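Local atomic coordinates of aminotransferase (Bacillus subtilis, PDB entry 6L1O), a protein that is a pyridoxal-phosphate-dependent aminotransferase of the pathway that makes the dipeptide antibiotic bacilysin. Residues Phe74-Glu86 against Ala279-Thr291. Residues are numbered along the deposited sequence; the frame is centred on the assembly and turned at random.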
ATOM      1  N   PHE B  74      11.792   0.331 -16.433  1.00 17.77           N
ATOM      2  CA  PHE B  74      11.188   1.038 -17.569  1.00 19.30           C
ATOM      3  C   PHE B  74      10.276   2.190 -17.071  1.00 18.04           C
ATOM      4  O   PHE B  74      10.155   3.177 -17.710  1.00 19.37           O
ATOM      5  CB  PHE B  74      10.417   0.116 -18.544  1.00 17.41           C
ATOM      6  CG  PHE B  74       9.146  -0.518 -17.965  1.00 18.06           C
ATOM      7  CD1 PHE B  74       7.953   0.219 -17.853  1.00 18.68           C
ATOM      8  CD2 PHE B  74       9.115  -1.868 -17.599  1.00 18.46           C
ATOM      9  CE1 PHE B  74       6.831  -0.333 -17.332  1.00 18.35           C
ATOM     10  CE2 PHE B  74       7.980  -2.451 -17.066  1.00 18.97           C
ATOM     11  CZ  PHE B  74       6.828  -1.682 -16.944  1.00 18.50           C
ATOM     12  N   LEU B  75       9.665   2.019 -15.917  1.00 16.75           N
ATOM     13  CA  LEU B  75       8.815   3.094 -15.360  1.00 17.56           C
ATOM     14  C   LEU B  75       9.648   4.218 -14.764  1.00 16.69           C
ATOM     15  O   LEU B  75       9.359   5.394 -14.947  1.00 14.04           O
ATOM     16  CB  LEU B  75       7.825   2.512 -14.322  1.00 16.22           C
ATOM     17  CG  LEU B  75       6.972   3.532 -13.591  1.00 15.37           C
ATOM     18  CD1 LEU B  75       6.307   4.462 -14.598  1.00 16.63           C
ATOM     19  CD2 LEU B  75       5.924   2.846 -12.696  1.00 17.84           C
ATOM     20  N   LYS B  76      10.722   3.862 -14.070  1.00 16.63           N
ATOM     21  CA  LYS B  76      11.607   4.874 -13.500  1.00 16.30           C
ATOM     22  C   LYS B  76      12.280   5.713 -14.605  1.00 16.85           C
ATOM     23  O   LYS B  76      12.475   6.902 -14.465  1.00 16.11           O
ATOM     24  CB  LYS B  76      12.609   4.181 -12.595  1.00 17.71           C
ATOM     25  CG  LYS B  76      11.960   3.523 -11.375  1.00 22.47           C
ATOM     26  CD  LYS B  76      13.064   2.805 -10.600  1.00 28.27           C
ATOM     27  CE  LYS B  76      12.582   2.387  -9.261  1.00 27.48           C
ATOM     28  NZ  LYS B  76      13.647   1.597  -8.619  1.00 28.90           N
ATOM     29  N   GLU B  77      12.612   5.079 -15.714  1.00 18.13           N
ATOM     30  CA  GLU B  77      13.087   5.766 -16.899  1.00 21.11           C
ATOM     31  C   GLU B  77      12.005   6.692 -17.491  1.00 18.71           C
ATOM     32  O   GLU B  77      12.297   7.808 -17.887  1.00 19.30           O
ATOM     33  CB  GLU B  77      13.597   4.765 -17.948  1.00 23.79           C
ATOM     34  CG  GLU B  77      14.866   4.043 -17.532  1.00 32.91           C
ATOM     35  CD  GLU B  77      14.998   2.578 -18.008  1.00 45.36           C
ATOM     36  OE1 GLU B  77      14.414   2.181 -19.053  1.00 52.49           O
ATOM     37  OE2 GLU B  77      15.704   1.776 -17.334  1.00 46.74           O
ATOM     38  N   ALA B  78      10.757   6.246 -17.526  1.00 18.86           N
ATOM     39  CA  ALA B  78       9.644   7.103 -18.026  1.00 16.82           C
ATOM     40  C   ALA B  78       9.466   8.320 -17.129  1.00 15.80           C
ATOM     41  O   ALA B  78       9.258   9.427 -17.599  1.00 14.69           O
ATOM     42  CB  ALA B  78       8.349   6.320 -18.133  1.00 16.51           C
ATOM     43  N   ILE B  79       9.620   8.115 -15.824  1.00 15.54           N
ATOM     44  CA  ILE B  79       9.543   9.195 -14.871  1.00 14.09           C
ATOM     45  C   ILE B  79      10.662  10.198 -15.111  1.00 15.79           C
ATOM     46  O   ILE B  79      10.415  11.422 -15.203  1.00 13.48           O
ATOM     47  CB  ILE B  79       9.560   8.653 -13.431  1.00 15.34           C
ATOM     48  CG1 ILE B  79       8.220   7.933 -13.167  1.00 14.47           C
ATOM     49  CG2 ILE B  79       9.804   9.760 -12.410  1.00 14.82           C
ATOM     50  CD1 ILE B  79       8.181   7.107 -11.900  1.00 14.29           C
ATOM     51  N   ALA B  80      11.880   9.710 -15.308  1.00 17.20           N
ATOM     52  CA  ALA B  80      12.995  10.660 -15.553  1.00 17.07           C
ATOM     53  C   ALA B  80      12.755  11.451 -16.853  1.00 16.41           C
ATOM     54  O   ALA B  80      12.975  12.663 -16.885  1.00 16.93           O
ATOM     55  CB  ALA B  80      14.344   9.953 -15.546  1.00 16.03           C
ATOM     56  N   ALA B  81      12.313  10.764 -17.906  1.00 19.63           N
ATOM     57  CA  ALA B  81      12.061  11.387 -19.208  1.00 20.24           C
ATOM     58  C   ALA B  81      10.925  12.424 -19.066  1.00 19.80           C
ATOM     59  O   ALA B  81      10.999  13.506 -19.599  1.00 20.15           O
ATOM     60  CB  ALA B  81      11.703  10.349 -20.241  1.00 17.67           C
ATOM     61  N   PHE B  82       9.948  12.112 -18.241  1.00 14.87           N
ATOM     62  CA  PHE B  82       8.827  13.006 -18.011  1.00 15.93           C
ATOM     63  C   PHE B  82       9.261  14.296 -17.301  1.00 17.87           C
ATOM     64  O   PHE B  82       8.878  15.413 -17.711  1.00 21.00           O
ATOM     65  CB  PHE B  82       7.761  12.279 -17.192  1.00 16.12           C
ATOM     66  CG  PHE B  82       6.537  13.090 -16.925  1.00 17.28           C
ATOM     67  CD1 PHE B  82       5.524  13.173 -17.883  1.00 20.18           C
ATOM     68  CD2 PHE B  82       6.362  13.740 -15.706  1.00 18.30           C
ATOM     69  CE1 PHE B  82       4.375  13.893 -17.632  1.00 20.45           C
ATOM     70  CE2 PHE B  82       5.171  14.472 -15.445  1.00 20.50           C
ATOM     71  CZ  PHE B  82       4.195  14.536 -16.402  1.00 20.94           C
ATOM     72  N   TYR B  83      10.071  14.168 -16.266  1.00 18.35           N
ATOM     73  CA  TYR B  83      10.522  15.330 -15.526  1.00 18.54           C
ATOM     74  C   TYR B  83      11.422  16.251 -16.362  1.00 19.80           C
ATOM     75  O   TYR B  83      11.445  17.454 -16.165  1.00 21.01           O
ATOM     76  CB  TYR B  83      11.214  14.936 -14.203  1.00 17.05           C
ATOM     77  CG  TYR B  83      10.278  15.222 -13.058  1.00 14.67           C
ATOM     78  CD1 TYR B  83      10.466  16.323 -12.248  1.00 16.47           C
ATOM     79  CD2 TYR B  83       9.151  14.445 -12.849  1.00 16.35           C
ATOM     80  CE1 TYR B  83       9.616  16.614 -11.221  1.00 14.42           C
ATOM     81  CE2 TYR B  83       8.249  14.753 -11.811  1.00 17.43           C
ATOM     82  CZ  TYR B  83       8.497  15.841 -11.006  1.00 16.61           C
ATOM     83  OH  TYR B  83       7.615  16.117  -9.989  1.00 19.34           O
ATOM     84  N   LYS B  84      12.142  15.656 -17.285  1.00 20.51           N
ATOM     85  CA  LYS B  84      12.971  16.408 -18.207  1.00 24.72           C
ATOM     86  C   LYS B  84      12.107  17.162 -19.229  1.00 22.99           C
ATOM     87  O   LYS B  84      12.299  18.368 -19.404  1.00 25.66           O
ATOM     88  CB  LYS B  84      13.934  15.488 -18.926  1.00 28.04           C
ATOM     89  CG  LYS B  84      15.085  16.209 -19.627  1.00 33.99           C
ATOM     90  CD  LYS B  84      15.767  17.199 -18.648  1.00 39.79           C
ATOM     91  CE  LYS B  84      17.252  17.416 -18.940  1.00 46.99           C
ATOM     92  NZ  LYS B  84      17.545  17.605 -20.399  1.00 51.61           N
ATOM     93  N   ARG B  85      11.121  16.486 -19.812  1.00 21.59           N
ATOM     94  CA  ARG B  85      10.246  17.065 -20.834  1.00 22.21           C
ATOM     95  C   ARG B  85       9.371  18.157 -20.250  1.00 25.86           C
ATOM     96  O   ARG B  85       9.197  19.204 -20.865  1.00 24.82           O
ATOM     97  CB  ARG B  85       9.379  15.978 -21.462  1.00 23.30           C
ATOM     98  CG  ARG B  85       8.438  16.445 -22.581  1.00 25.98           C
ATOM     99  CD  ARG B  85       7.374  15.441 -22.970  1.00 25.36           C
ATOM    100  NE  ARG B  85       6.264  15.348 -22.013  1.00 25.75           N
ATOM    101  CZ  ARG B  85       5.332  14.402 -22.016  1.00 26.86           C
ATOM    102  NH1 ARG B  85       5.299  13.448 -22.948  1.00 27.41           N
ATOM    103  NH2 ARG B  85       4.369  14.429 -21.108  1.00 30.54           N
ATOM    104  N   GLU B  86       8.827  17.937 -19.048  1.00 20.93           N
ATOM    105  CA  GLU B  86       7.846  18.819 -18.490  1.00 23.42           C
ATOM    106  C   GLU B  86       8.447  19.975 -17.742  1.00 23.08           C
ATOM    107  O   GLU B  86       7.924  21.069 -17.802  1.00 25.07           O
ATOM    108  CB  GLU B  86       6.853  18.070 -17.551  1.00 23.78           C
ATOM    109  CG  GLU B  86       5.898  17.146 -18.283  1.00 23.19           C
ATOM    110  CD  GLU B  86       5.099  17.849 -19.386  1.00 26.33           C
ATOM    111  OE1 GLU B  86       4.517  18.905 -19.111  1.00 33.96           O
ATOM    112  OE2 GLU B  86       5.024  17.331 -20.512  1.00 27.03           O
ATOM    113  N   ALA B 279       0.875   1.000 -17.773  1.00 13.29           N
ATOM    114  CA  ALA B 279      -0.095   2.088 -17.999  1.00 13.28           C
ATOM    115  C   ALA B 279       0.467   3.413 -17.539  1.00 12.72           C
ATOM    116  O   ALA B 279       0.276   4.459 -18.191  1.00 13.83           O
ATOM    117  CB  ALA B 279      -1.404   1.766 -17.286  1.00 13.60           C
ATOM    118  N   ALA B 280       1.163   3.410 -16.408  1.00 12.89           N
ATOM    119  CA  ALA B 280       1.757   4.629 -15.879  1.00 13.90           C
ATOM    120  C   ALA B 280       2.806   5.176 -16.836  1.00 14.88           C
ATOM    121  O   ALA B 280       2.904   6.396 -17.094  1.00 13.27           O
ATOM    122  CB  ALA B 280       2.364   4.391 -14.516  1.00 14.68           C
ATOM    123  N   SER B 281       3.544   4.271 -17.455  1.00 14.74           N
ATOM    124  CA  SER B 281       4.558   4.659 -18.373  1.00 15.70           C
ATOM    125  C   SER B 281       3.935   5.222 -19.679  1.00 15.82           C
ATOM    126  O   SER B 281       4.473   6.156 -20.245  1.00 16.98           O
ATOM    127  CB  SER B 281       5.477   3.460 -18.669  1.00 18.21           C
ATOM    128  OG  SER B 281       6.285   3.819 -19.722  1.00 21.33           O
ATOM    129  N   ALA B 282       2.794   4.678 -20.087  1.00 14.77           N
ATOM    130  CA  ALA B 282       2.097   5.152 -21.281  1.00 17.31           C
ATOM    131  C   ALA B 282       1.472   6.517 -20.956  1.00 15.54           C
ATOM    132  O   ALA B 282       1.419   7.357 -21.798  1.00 14.78           O
ATOM    133  CB  ALA B 282       1.042   4.173 -21.745  1.00 18.20           C
ATOM    134  N   ALA B 283       1.074   6.738 -19.691  1.00 13.95           N
ATOM    135  CA  ALA B 283       0.594   8.060 -19.277  1.00 14.21           C
ATOM    136  C   ALA B 283       1.650   9.127 -19.404  1.00 15.26           C
ATOM    137  O   ALA B 283       1.444  10.172 -20.016  1.00 15.33           O
ATOM    138  CB  ALA B 283      -0.011   8.023 -17.882  1.00 14.24           C
ATOM    139  N   LEU B 284       2.835   8.823 -18.906  1.00 14.91           N
ATOM    140  CA  LEU B 284       3.896   9.767 -18.864  1.00 13.68           C
ATOM    141  C   LEU B 284       4.454  10.039 -20.261  1.00 17.39           C
ATOM    142  O   LEU B 284       4.884  11.149 -20.567  1.00 17.33           O
ATOM    143  CB  LEU B 284       5.037   9.250 -17.986  1.00 15.67           C
ATOM    144  CG  LEU B 284       4.716   9.030 -16.508  1.00 16.58           C
ATOM    145  CD1 LEU B 284       5.926   8.434 -15.781  1.00 18.06           C
ATOM    146  CD2 LEU B 284       4.205  10.328 -15.889  1.00 15.38           C
ATOM    147  N   SER B 285       4.539   9.005 -21.081  1.00 15.77           N
ATOM    148  CA  SER B 285       5.139   9.143 -22.387  1.00 18.05           C
ATOM    149  C   SER B 285       4.108   9.621 -23.411  1.00 20.01           C
ATOM    150  O   SER B 285       4.442   9.936 -24.560  1.00 23.75           O
ATOM    151  CB  SER B 285       5.762   7.828 -22.859  1.00 18.08           C
ATOM    152  OG  SER B 285       4.769   6.817 -23.033  1.00 23.04           O
ATOM    153  N   GLY B 286       2.861   9.700 -23.015  1.00 19.05           N
ATOM    154  CA  GLY B 286       1.818  10.116 -23.934  1.00 18.34           C
ATOM    155  C   GLY B 286       1.791  11.587 -24.320  1.00 19.26           C
ATOM    156  O   GLY B 286       2.550  12.402 -23.845  1.00 20.63           O
ATOM    157  N   ASP B 287       0.911  11.897 -25.271  1.00 22.27           N
ATOM    158  CA  ASP B 287       0.812  13.248 -25.872  1.00 23.29           C
ATOM    159  C   ASP B 287       0.373  14.229 -24.752  1.00 18.53           C
ATOM    160  O   ASP B 287      -0.713  14.081 -24.201  1.00 19.47           O
ATOM    161  CB  ASP B 287      -0.229  13.185 -27.003  1.00 23.64           C
ATOM    162  CG  ASP B 287      -0.398  14.491 -27.773  1.00 26.16           C
ATOM    163  OD1 ASP B 287       0.126  15.544 -27.311  1.00 24.64           O
ATOM    164  OD2 ASP B 287      -1.029  14.413 -28.892  1.00 23.72           O
ATOM    165  N   PRO B 288       1.197  15.218 -24.441  1.00 18.08           N
ATOM    166  CA  PRO B 288       0.789  16.174 -23.375  1.00 20.65           C
ATOM    167  C   PRO B 288      -0.423  17.035 -23.745  1.00 18.41           C
ATOM    168  O   PRO B 288      -1.053  17.586 -22.865  1.00 16.09           O
ATOM    169  CB  PRO B 288       2.042  17.032 -23.163  1.00 22.75           C
ATOM    170  CG  PRO B 288       2.752  16.976 -24.458  1.00 21.66           C
ATOM    171  CD  PRO B 288       2.487  15.610 -25.039  1.00 21.25           C
ATOM    172  N   GLU B 289      -0.796  17.095 -25.023  1.00 19.21           N
ATOM    173  CA  GLU B 289      -2.026  17.772 -25.435  1.00 17.42           C
ATOM    174  C   GLU B 289      -3.280  17.224 -24.772  1.00 18.29           C
ATOM    175  O   GLU B 289      -4.239  17.938 -24.605  1.00 16.75           O
ATOM    176  CB  GLU B 289      -2.210  17.727 -26.985  1.00 17.54           C
ATOM    177  N   HIS B 290      -3.269  15.963 -24.353  1.00 17.79           N
ATOM    178  CA  HIS B 290      -4.396  15.400 -23.611  1.00 17.01           C
ATOM    179  C   HIS B 290      -4.597  16.125 -22.255  1.00 18.73           C
ATOM    180  O   HIS B 290      -5.702  16.457 -21.872  1.00 16.09           O
ATOM    181  CB  HIS B 290      -4.196  13.883 -23.346  1.00 17.24           C
ATOM    182  CG  HIS B 290      -4.332  13.017 -24.552  1.00 18.27           C
ATOM    183  ND1 HIS B 290      -5.547  12.698 -25.115  1.00 22.04           N
ATOM    184  CD2 HIS B 290      -3.407  12.328 -25.251  1.00 19.52           C
ATOM    185  CE1 HIS B 290      -5.358  11.889 -26.137  1.00 18.86           C
ATOM    186  NE2 HIS B 290      -4.069  11.661 -26.245  1.00 19.78           N
ATOM    187  N   THR B 291      -3.490  16.371 -21.561  1.00 17.70           N
ATOM    188  CA  THR B 291      -3.501  17.016 -20.262  1.00 19.16           C
ATOM    189  C   THR B 291      -3.805  18.521 -20.461  1.00 19.84           C
ATOM    190  O   THR B 291      -4.517  19.072 -19.688  1.00 16.09           O
ATOM    191  CB  THR B 291      -2.155  16.814 -19.533  1.00 21.04           C
ATOM    192  OG1 THR B 291      -1.810  15.414 -19.530  1.00 20.21           O
ATOM    193  CG2 THR B 291      -2.191  17.285 -18.112  1.00 20.16           C
TER
HETATM  194  O   HOH W   1       1.917  13.005 -20.724  1.00 20.38           O
HETATM  195  O   HOH W   2       6.844  12.329 -25.381  1.00 35.60           O
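Leu-284 sits as a knob in the hole formed by Leu-75, Ala-78, Ile-79 and Phe-82 on helix 74-86, and its two methyls divide the work. Leu-284 CD1 meets Ile-79 CG1 at 3.5 Å and also touches the methyls of Leu-75 and Ala-78. Leu-284 CD2 stands over the centre of the Phe-82 ring, 3.8 Å from the centroid and 13° off the ring normal, which qualifies as a CH-pi contact. The opposite face of that ring carries Glu-86 CG, so the phenyl group is sandwiched, although the second layer is offset toward the rim. With CG anti to its backbone N, the Phe-82 ring is directed to Leu-284. Two turns before Phe-82, Leu-75 CD1 rests 3.9 Å from Ala-280 CB, one turn before Leu-284. Ala-78 CB meets Ser-281 OG at 3.6 Å, small side chains consistent with the close axes.

The segment axes run nearly parallel, 18° apart, with a closest approach of 9.1 Å. In this aminotransferase fold of class I, helix 73-87 packs on strands 97-100 and 249-253 of the seven-stranded mixed sheet through Leu-75 and Ile-79, while Phe-237, probably part of the pyridoxal phosphate site, lies against Ala-280 and Leu-284.

Toward the C-terminal ends apolar packing gives way to a polar, solvent-facing rim. Arg-85 NH1 donates to Gly-286 O at 3.1 Å, but the N-H...O angle of 138° marks a bent bond. Glu-86 OE2 receives Arg-85 NE through its anti lone pair at 2.8 Å, a salt bridge that restricts the guanidinium's rotation. Pro-288 lies over one guanidinium face at a looser 4.1 Å (Pro-288 CD to Arg-85 NH1). At the guanidinium edge, one water accepts from NH2 and donates to the carbonyls of Ala-283 and Gly-286, bridging the arginine to the end of helix 274-285.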